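Local coordinates for probable outer membrane protein (Pseudomonas aeruginosa, PDB 3DWO), which probably carries long-chain fatty acids and other hydrophobic compounds across the outer membrane through a channel of the FadL family, at residues Gly2-Thr7 / Thr309-Phe314; Thr332-Trp337 / Asp360-His365. One frame throughout, in Å; residues are numbered along the deposited sequence.

Contact 1: residues Gly2-Thr7 / Thr309-Phe314; sequences GFMVPT and TEWSSF
The ring of Phe3 is what brings the N-terminal segment onto the loop after strand 300-309. Its CG sits in the crowded position between the backbone N and the carbonyl carbon (chi1 39°), which brings the far end of the ring over to Trp311. The indole comes in edge first: CH2 stands over the centre of the Phe3 ring, 3.5 Å above its plane, and CZ3 lies 3.5 Å from Phe3 CZ. This is a T-shaped pair, the planes of Phe3 and the six-membered ring of Trp311 at 74°. Phe3 then plays the opposite role toward Phe314, turning its own edge so that CZ sits 4.3 Å above the centre of the Phe314 ring, planes at 84°. The result is an aromatic cluster at the heart of a FadL-family beta barrel, where the N-terminal segment lies within the barrel, against the inner side of the wall; Met120 and Met122 of strand 110-125 and Leu282 pack on Phe3, and a bound detergent touches Phe3 and Phe314. The Trp311-Phe314 side is set by a short 3-10 segment, 311-313, after which Phe314 N bonds back to Trp311 O at 2.9 Å. Met4 is partly exposed, and here the contact loosens from stem to tip. Its CB still lies 3.7 Å from Trp311 CZ2, but bends at chi2 and chi3 lead the sulfur end away, leaving SD 5.1 Å from the centroid of the six-membered ring of Trp311, an oblique Met-aromatic contact; Pro119, Ile284 and Pro285 also touch this side chain.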
loop_
_atom_site.group_PDB
_atom_site.type_symbol
_atom_site.label_atom_id
_atom_site.label_comp_id
_atom_site.label_asym_id
_atom_site.label_seq_id
_atom_site.Cartn_x
_atom_site.Cartn_y
_atom_site.Cartn_z
ATOM N N GLY A 2 3.718 -4.744 -0.499
ATOM C CA GLY A 2 4.042 -3.402 -0.969
ATOM C C GLY A 2 3.186 -2.313 -0.355
ATOM O O GLY A 2 3.292 -2.043 0.843
ATOM N N PHE A 3 2.347 -1.663 -1.157
ATOM C CA PHE A 3 1.485 -0.631 -0.593
ATOM C C PHE A 3 -0.001 -0.941 -0.706
ATOM O O PHE A 3 -0.844 -0.042 -0.676
ATOM C CB PHE A 3 1.791 0.757 -1.172
ATOM C CG PHE A 3 2.107 0.764 -2.633
ATOM C CD1 PHE A 3 3.396 0.488 -3.077
ATOM C CD2 PHE A 3 1.121 1.067 -3.569
ATOM C CE1 PHE A 3 3.701 0.517 -4.435
ATOM C CE2 PHE A 3 1.415 1.098 -4.932
ATOM C CZ PHE A 3 2.708 0.823 -5.362
ATOM N N MET A 4 -0.322 -2.221 -0.840
ATOM C CA MET A 4 -1.713 -2.641 -0.889
ATOM C C MET A 4 -2.065 -3.033 0.541
ATOM O O MET A 4 -1.239 -3.600 1.259
ATOM C CB MET A 4 -1.898 -3.825 -1.835
ATOM C CG MET A 4 -1.880 -3.424 -3.298
ATOM S SD MET A 4 -3.388 -3.866 -4.131
ATOM C CE MET A 4 -4.450 -2.556 -3.576
ATOM N N VAL A 5 -3.288 -2.725 0.953
ATOM C CA VAL A 5 -3.722 -3.009 2.312
ATOM C C VAL A 5 -4.917 -3.956 2.346
ATOM O O VAL A 5 -5.784 -3.901 1.476
ATOM C CB VAL A 5 -4.119 -1.695 3.021
ATOM C CG1 VAL A 5 -4.498 -1.963 4.468
ATOM C CG2 VAL A 5 -2.975 -0.704 2.943
ATOM N N PRO A 6 -4.968 -4.848 3.348
ATOM C CA PRO A 6 -6.079 -5.799 3.482
ATOM C C PRO A 6 -7.371 -5.014 3.702
ATOM O O PRO A 6 -7.417 -4.117 4.545
ATOM C CB PRO A 6 -5.693 -6.606 4.718
ATOM C CG PRO A 6 -4.198 -6.584 4.675
ATOM C CD PRO A 6 -3.905 -5.151 4.325
ATOM N N THR A 7 -8.409 -5.348 2.943
ATOM C CA THR A 7 -9.696 -4.664 3.049
ATOM C C THR A 7 -10.713 -5.552 3.775
ATOM O O THR A 7 -11.634 -6.095 3.155
ATOM C CB THR A 7 -10.225 -4.306 1.639
ATOM O OG1 THR A 7 -10.431 -5.508 0.880
ATOM C CG2 THR A 7 -9.208 -3.431 0.899
ATOM N N THR A 309 -1.727 -11.659 -6.264
ATOM C CA THR A 309 -1.802 -10.260 -6.654
ATOM C C THR A 309 -0.901 -10.008 -7.853
ATOM O O THR A 309 0.285 -10.343 -7.828
ATOM C CB THR A 309 -1.396 -9.356 -5.488
ATOM O OG1 THR A 309 -2.216 -9.671 -4.359
ATOM C CG2 THR A 309 -1.595 -7.888 -5.847
ATOM N N GLU A 310 -1.473 -9.427 -8.903
ATOM C CA GLU A 310 -0.727 -9.149 -10.124
ATOM C C GLU A 310 0.070 -7.850 -10.014
ATOM O O GLU A 310 -0.142 -6.900 -10.766
ATOM C CB GLU A 310 -1.692 -9.095 -11.316
ATOM C CG GLU A 310 -0.999 -9.083 -12.672
ATOM C CD GLU A 310 -1.970 -9.269 -13.829
ATOM O OE1 GLU A 310 -3.036 -8.613 -13.838
ATOM O OE2 GLU A 310 -1.657 -10.066 -14.737
ATOM N N TRP A 311 0.987 -7.825 -9.058
ATOM C CA TRP A 311 1.826 -6.663 -8.819
ATOM C C TRP A 311 2.754 -6.394 -9.992
ATOM O O TRP A 311 3.391 -5.345 -10.060
ATOM C CB TRP A 311 2.671 -6.874 -7.559
ATOM C CG TRP A 311 2.073 -6.329 -6.306
ATOM C CD1 TRP A 311 1.669 -7.040 -5.211
ATOM C CD2 TRP A 311 1.893 -4.945 -5.976
ATOM N NE1 TRP A 311 1.255 -6.181 -4.214
ATOM C CE2 TRP A 311 1.382 -4.892 -4.657
ATOM C CE3 TRP A 311 2.115 -3.745 -6.666
ATOM C CZ2 TRP A 311 1.094 -3.685 -4.013
ATOM C CZ3 TRP A 311 1.828 -2.541 -6.027
ATOM C CH2 TRP A 311 1.322 -2.522 -4.709
ATOM N N SER A 312 2.833 -7.344 -10.912
ATOM C CA SER A 312 3.702 -7.208 -12.066
ATOM C C SER A 312 3.364 -5.997 -12.935
ATOM O O SER A 312 4.179 -5.575 -13.762
ATOM C CB SER A 312 3.642 -8.476 -12.914
ATOM O OG SER A 312 4.672 -8.451 -13.880
ATOM N N SER A 313 2.167 -5.438 -12.759
ATOM C CA SER A 313 1.780 -4.273 -13.538
ATOM C C SER A 313 2.582 -3.050 -13.087
ATOM O O SER A 313 2.709 -2.080 -13.831
ATOM C CB SER A 313 0.273 -4.002 -13.410
ATOM O OG SER A 313 -0.079 -3.582 -12.104
ATOM N N PHE A 314 3.125 -3.088 -11.872
ATOM C CA PHE A 314 3.928 -1.969 -11.390
ATOM C C PHE A 314 5.363 -2.160 -11.878
ATOM O O PHE A 314 6.227 -2.653 -11.151
ATOM C CB PHE A 314 3.907 -1.885 -9.862
ATOM C CG PHE A 314 4.557 -0.640 -9.325
ATOM C CD1 PHE A 314 4.063 0.619 -9.673
ATOM C CD2 PHE A 314 5.668 -0.719 -8.489
ATOM C CE1 PHE A 314 4.666 1.780 -9.198
ATOM C CE2 PHE A 314 6.283 0.441 -8.005
ATOM C CZ PHE A 314 5.782 1.691 -8.358
#

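Contact 2: residues Thr332-Trp337 / Asp360-His365; sequences TYRNTW and DQTPTH. With C8E ((hydroxyethyloxy)tri(ethyloxy)octane), chain D; C8E ((hydroxyethyloxy)tri(ethyloxy)octane), chain K.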
loop_
_atom_site.group_PDB
_atom_site.type_symbol
_atom_site.label_atom_id
_atom_site.label_comp_id
_atom_site.label_asym_id
_atom_site.label_seq_id
_atom_site.Cartn_x
_atom_site.Cartn_y
_atom_site.Cartn_z
ATOM N N THR A 332 9.891 -2.834 -11.454
ATOM C CA THR A 332 9.621 -4.205 -11.886
ATOM C C THR A 332 9.161 -5.163 -10.787
ATOM O O THR A 332 9.783 -6.196 -10.550
ATOM C CB THR A 332 10.863 -4.815 -12.570
ATOM O OG1 THR A 332 11.998 -4.675 -11.708
ATOM C CG2 THR A 332 11.155 -4.099 -13.884
ATOM N N TYR A 333 8.069 -4.812 -10.117
ATOM C CA TYR A 333 7.506 -5.651 -9.063
ATOM C C TYR A 333 7.135 -7.020 -9.622
ATOM O O TYR A 333 6.835 -7.153 -10.805
ATOM C CB TYR A 333 6.244 -4.999 -8.498
ATOM C CG TYR A 333 6.475 -4.001 -7.389
ATOM C CD1 TYR A 333 7.700 -3.344 -7.242
ATOM C CD2 TYR A 333 5.457 -3.699 -6.492
ATOM C CE1 TYR A 333 7.898 -2.412 -6.217
ATOM C CE2 TYR A 333 5.640 -2.773 -5.473
ATOM C CZ TYR A 333 6.859 -2.135 -5.337
ATOM O OH TYR A 333 7.029 -1.245 -4.299
ATOM N N ARG A 334 7.139 -8.028 -8.758
ATOM C CA ARG A 334 6.784 -9.387 -9.155
ATOM C C ARG A 334 5.386 -9.725 -8.642
ATOM O O ARG A 334 4.934 -9.172 -7.634
ATOM C CB ARG A 334 7.785 -10.396 -8.565
ATOM C CG ARG A 334 7.846 -10.368 -7.043
ATOM C CD ARG A 334 8.608 -11.549 -6.422
ATOM N NE ARG A 334 8.550 -11.499 -4.955
ATOM C CZ ARG A 334 9.032 -12.437 -4.141
ATOM N NH1 ARG A 334 9.619 -13.522 -4.635
ATOM N NH2 ARG A 334 8.924 -12.293 -2.824
ATOM N N ASN A 335 4.698 -10.627 -9.337
ATOM C CA ASN A 335 3.378 -11.049 -8.892
ATOM C C ASN A 335 3.593 -11.711 -7.541
ATOM O O ASN A 335 4.684 -12.211 -7.259
ATOM C CB ASN A 335 2.754 -12.031 -9.875
ATOM C CG ASN A 335 2.355 -11.369 -11.169
ATOM O OD1 ASN A 335 2.088 -10.166 -11.202
ATOM N ND2 ASN A 335 2.292 -12.150 -12.240
ATOM N N THR A 336 2.557 -11.746 -6.714
ATOM C CA THR A 336 2.722 -12.299 -5.384
ATOM C C THR A 336 1.604 -13.220 -4.889
ATOM O O THR A 336 0.508 -13.256 -5.453
ATOM C CB THR A 336 2.882 -11.145 -4.390
ATOM O OG1 THR A 336 3.359 -11.650 -3.142
ATOM C CG2 THR A 336 1.551 -10.456 -4.174
ATOM N N TRP A 337 1.904 -13.963 -3.827
ATOM C CA TRP A 337 0.948 -14.876 -3.209
ATOM C C TRP A 337 0.854 -14.547 -1.730
ATOM O O TRP A 337 1.826 -14.104 -1.122
ATOM C CB TRP A 337 1.392 -16.343 -3.338
ATOM C CG TRP A 337 1.145 -16.976 -4.675
ATOM C CD1 TRP A 337 2.047 -17.139 -5.686
ATOM C CD2 TRP A 337 -0.092 -17.518 -5.151
ATOM N NE1 TRP A 337 1.449 -17.748 -6.765
ATOM C CE2 TRP A 337 0.135 -17.992 -6.462
ATOM C CE3 TRP A 337 -1.373 -17.648 -4.597
ATOM C CZ2 TRP A 337 -0.870 -18.585 -7.229
ATOM C CZ3 TRP A 337 -2.373 -18.235 -5.357
ATOM C CH2 TRP A 337 -2.116 -18.698 -6.662
ATOM N N ASP A 360 2.754 -13.628 3.564
ATOM C CA ASP A 360 2.541 -12.628 2.531
ATOM C C ASP A 360 3.837 -12.232 1.827
ATOM O O ASP A 360 4.721 -11.635 2.436
ATOM C CB ASP A 360 1.880 -11.411 3.182
ATOM C CG ASP A 360 1.339 -10.426 2.177
ATOM O OD1 ASP A 360 0.727 -10.856 1.177
ATOM O OD2 ASP A 360 1.513 -9.213 2.403
ATOM N N GLN A 361 3.941 -12.562 0.539
ATOM C CA GLN A 361 5.138 -12.246 -0.238
ATOM C C GLN A 361 5.209 -10.787 -0.649
ATOM O O GLN A 361 4.208 -10.197 -1.042
ATOM C CB GLN A 361 5.199 -13.065 -1.526
ATOM C CG GLN A 361 5.326 -14.548 -1.371
ATOM C CD GLN A 361 5.499 -15.215 -2.716
ATOM O OE1 GLN A 361 4.807 -14.879 -3.677
ATOM N NE2 GLN A 361 6.421 -16.167 -2.795
ATOM N N THR A 362 6.408 -10.219 -0.581
ATOM C CA THR A 362 6.602 -8.839 -0.988
ATOM C C THR A 362 6.797 -8.831 -2.498
ATOM O O THR A 362 7.408 -9.745 -3.050
ATOM C CB THR A 362 7.854 -8.233 -0.344
ATOM O OG1 THR A 362 8.009 -6.882 -0.795
ATOM C CG2 THR A 362 9.102 -9.038 -0.732
ATOM N N PRO A 363 6.256 -7.815 -3.189
ATOM C CA PRO A 363 6.401 -7.721 -4.646
ATOM C C PRO A 363 7.712 -7.031 -5.029
ATOM O O PRO A 363 8.089 -6.992 -6.202
ATOM C CB PRO A 363 5.176 -6.911 -5.059
ATOM C CG PRO A 363 5.029 -5.965 -3.911
ATOM C CD PRO A 363 5.233 -6.868 -2.706
ATOM N N THR A 364 8.401 -6.480 -4.034
ATOM C CA THR A 364 9.667 -5.798 -4.286
ATOM C C THR A 364 10.755 -6.842 -4.511
ATOM O O THR A 364 10.584 -8.007 -4.164
ATOM C CB THR A 364 10.080 -4.916 -3.085
ATOM O OG1 THR A 364 10.285 -5.741 -1.929
ATOM C CG2 THR A 364 8.984 -3.880 -2.771
ATOM N N HIS A 365 11.858 -6.432 -5.127
ATOM C CA HIS A 365 12.978 -7.341 -5.337
ATOM C C HIS A 365 14.264 -6.558 -5.199
ATOM O O HIS A 365 14.291 -5.345 -5.430
ATOM C CB HIS A 365 12.889 -8.088 -6.686
ATOM C CG HIS A 365 13.022 -7.225 -7.902
ATOM N ND1 HIS A 365 14.100 -7.314 -8.759
ATOM C CD2 HIS A 365 12.172 -6.331 -8.463
ATOM C CE1 HIS A 365 13.906 -6.520 -9.796
ATOM N NE2 HIS A 365 12.744 -5.911 -9.641
HETATM C C1 C8E D . 10.091 -0.503 -3.723
HETATM C C2 C8E D . 9.725 0.907 -3.793
HETATM C C3 C8E D . 8.583 1.215 -4.643
HETATM C C4 C8E D . 8.319 2.637 -4.503
HETATM C C5 C8E D . 6.920 2.908 -4.920
HETATM C C6 C8E D . 6.472 4.177 -4.376
HETATM C C7 C8E D . 5.393 4.478 -5.301
HETATM C C8 C8E D . 4.263 5.079 -4.552
HETATM O O9 C8E D . 3.565 6.274 -4.873
HETATM C C10 C8E D . 4.282 7.492 -4.926
HETATM C C11 C8E D . 3.277 8.538 -5.292
HETATM O O12 C8E D . 3.296 8.786 -6.709
HETATM C C13 C8E D . 3.773 10.104 -7.119
HETATM C C14 C8E D . 5.263 10.526 -7.321
HETATM O O15 C8E D . 5.945 11.181 -8.433
HETATM C C16 C8E D . 6.475 10.231 -9.379
HETATM C C17 C8E D . 7.920 9.777 -9.096
HETATM O O18 C8E D . 8.815 10.482 -8.210
HETATM C C19 C8E D . 9.612 11.495 -8.881
HETATM C C20 C8E D . 11.185 11.517 -8.842
HETATM O O21 C8E D . 11.847 12.307 -7.842
HETATM C C1 C8E K . 5.253 -19.840 -2.436
HETATM C C2 C8E K . 3.829 -20.140 -2.523
HETATM C C3 C8E K . 3.427 -20.837 -3.744
HETATM C C4 C8E K . 2.035 -20.502 -3.987
HETATM C C5 C8E K . 1.277 -21.741 -4.292
HETATM C C6 C8E K . 0.046 -21.775 -3.524
HETATM C C7 C8E K . -0.901 -22.099 -4.577
HETATM C C8 C8E K . -2.263 -22.074 -4.016
#
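Arg334 holds Thr362 O side-on with two nitrogens, NE at 2.8 Å and NH2 at 3.0 Å, the oxygen lying in the guanidinium plane. The NE bond runs nearly along the C=O axis. To get there the side chain leaves from the crowded position between backbone N and carbonyl carbon (chi1 59°), then runs extended from CG to NE. Its own backbone N meets Pro363 O on a lone pair at 2.9 Å, so main chain and side chain grip successive carbonyls. At one end of the pairing, Gln361 N reaches Trp337 O almost straight (170°), while Gln361 OE1 takes Trp337 N from above the amide plane at 3.0 Å; Thr336 OG1 probably donates to Gln361 O, though the hydroxyl is less surely placed. At the other end Thr332 OG1 and His365 NE2 share a hydrogen bond of 2.5 Å in the imidazole plane. Tyr333 lies alongside Pro363, its CD2 3.5 Å from Pro363 CG, while the carbonyl carbon of Pro363 lies over one face of the Tyr333 ring, offset toward its rim. Further out, detergents meet both ends: C8E of chain D comes to the edge of the Tyr333 ring, and C4 of C8E of chain K lies over a face of Trp337, 3.6 Å above its plane. Thr362 OG1 closes an ST turn by accepting from Thr364 N and is hydrogen-bonded to Asp375. The two segments run roughly antiparallel where 336-346 and 351-360, neighbouring strands of the FadL-family barrel wall, give way to loops, with strand 300-309 and the loop after it beside Thr336, and Asp360 bonded through its backbone to Arg378 at the start of strand 378-388.

Overall arrangement
From the N terminus, Gly2-Thr7 enters the barrel interior ahead of helix 10-14, and contact 1 closes a loop of about 300 residues when the chain returns at Thr309-Phe314. Contact 2 follows in series: Thr332-Trp337 and Asp360-His365 close a much shorter loop, holding the two antiparallel strands 336-346 and 351-360. Neither encloses the other, yet they adjoin, their centres about 8 Å apart. Thr309 N probably bonds Thr336 O at 2.9 Å, continuing the pairing of strands 300-309 and 336-346, and Ser312 N likewise reaches Asn335 OD1. Together they link the N-terminal segment, by way of the loop after strand 300-309, to three neighbouring strands of the wall.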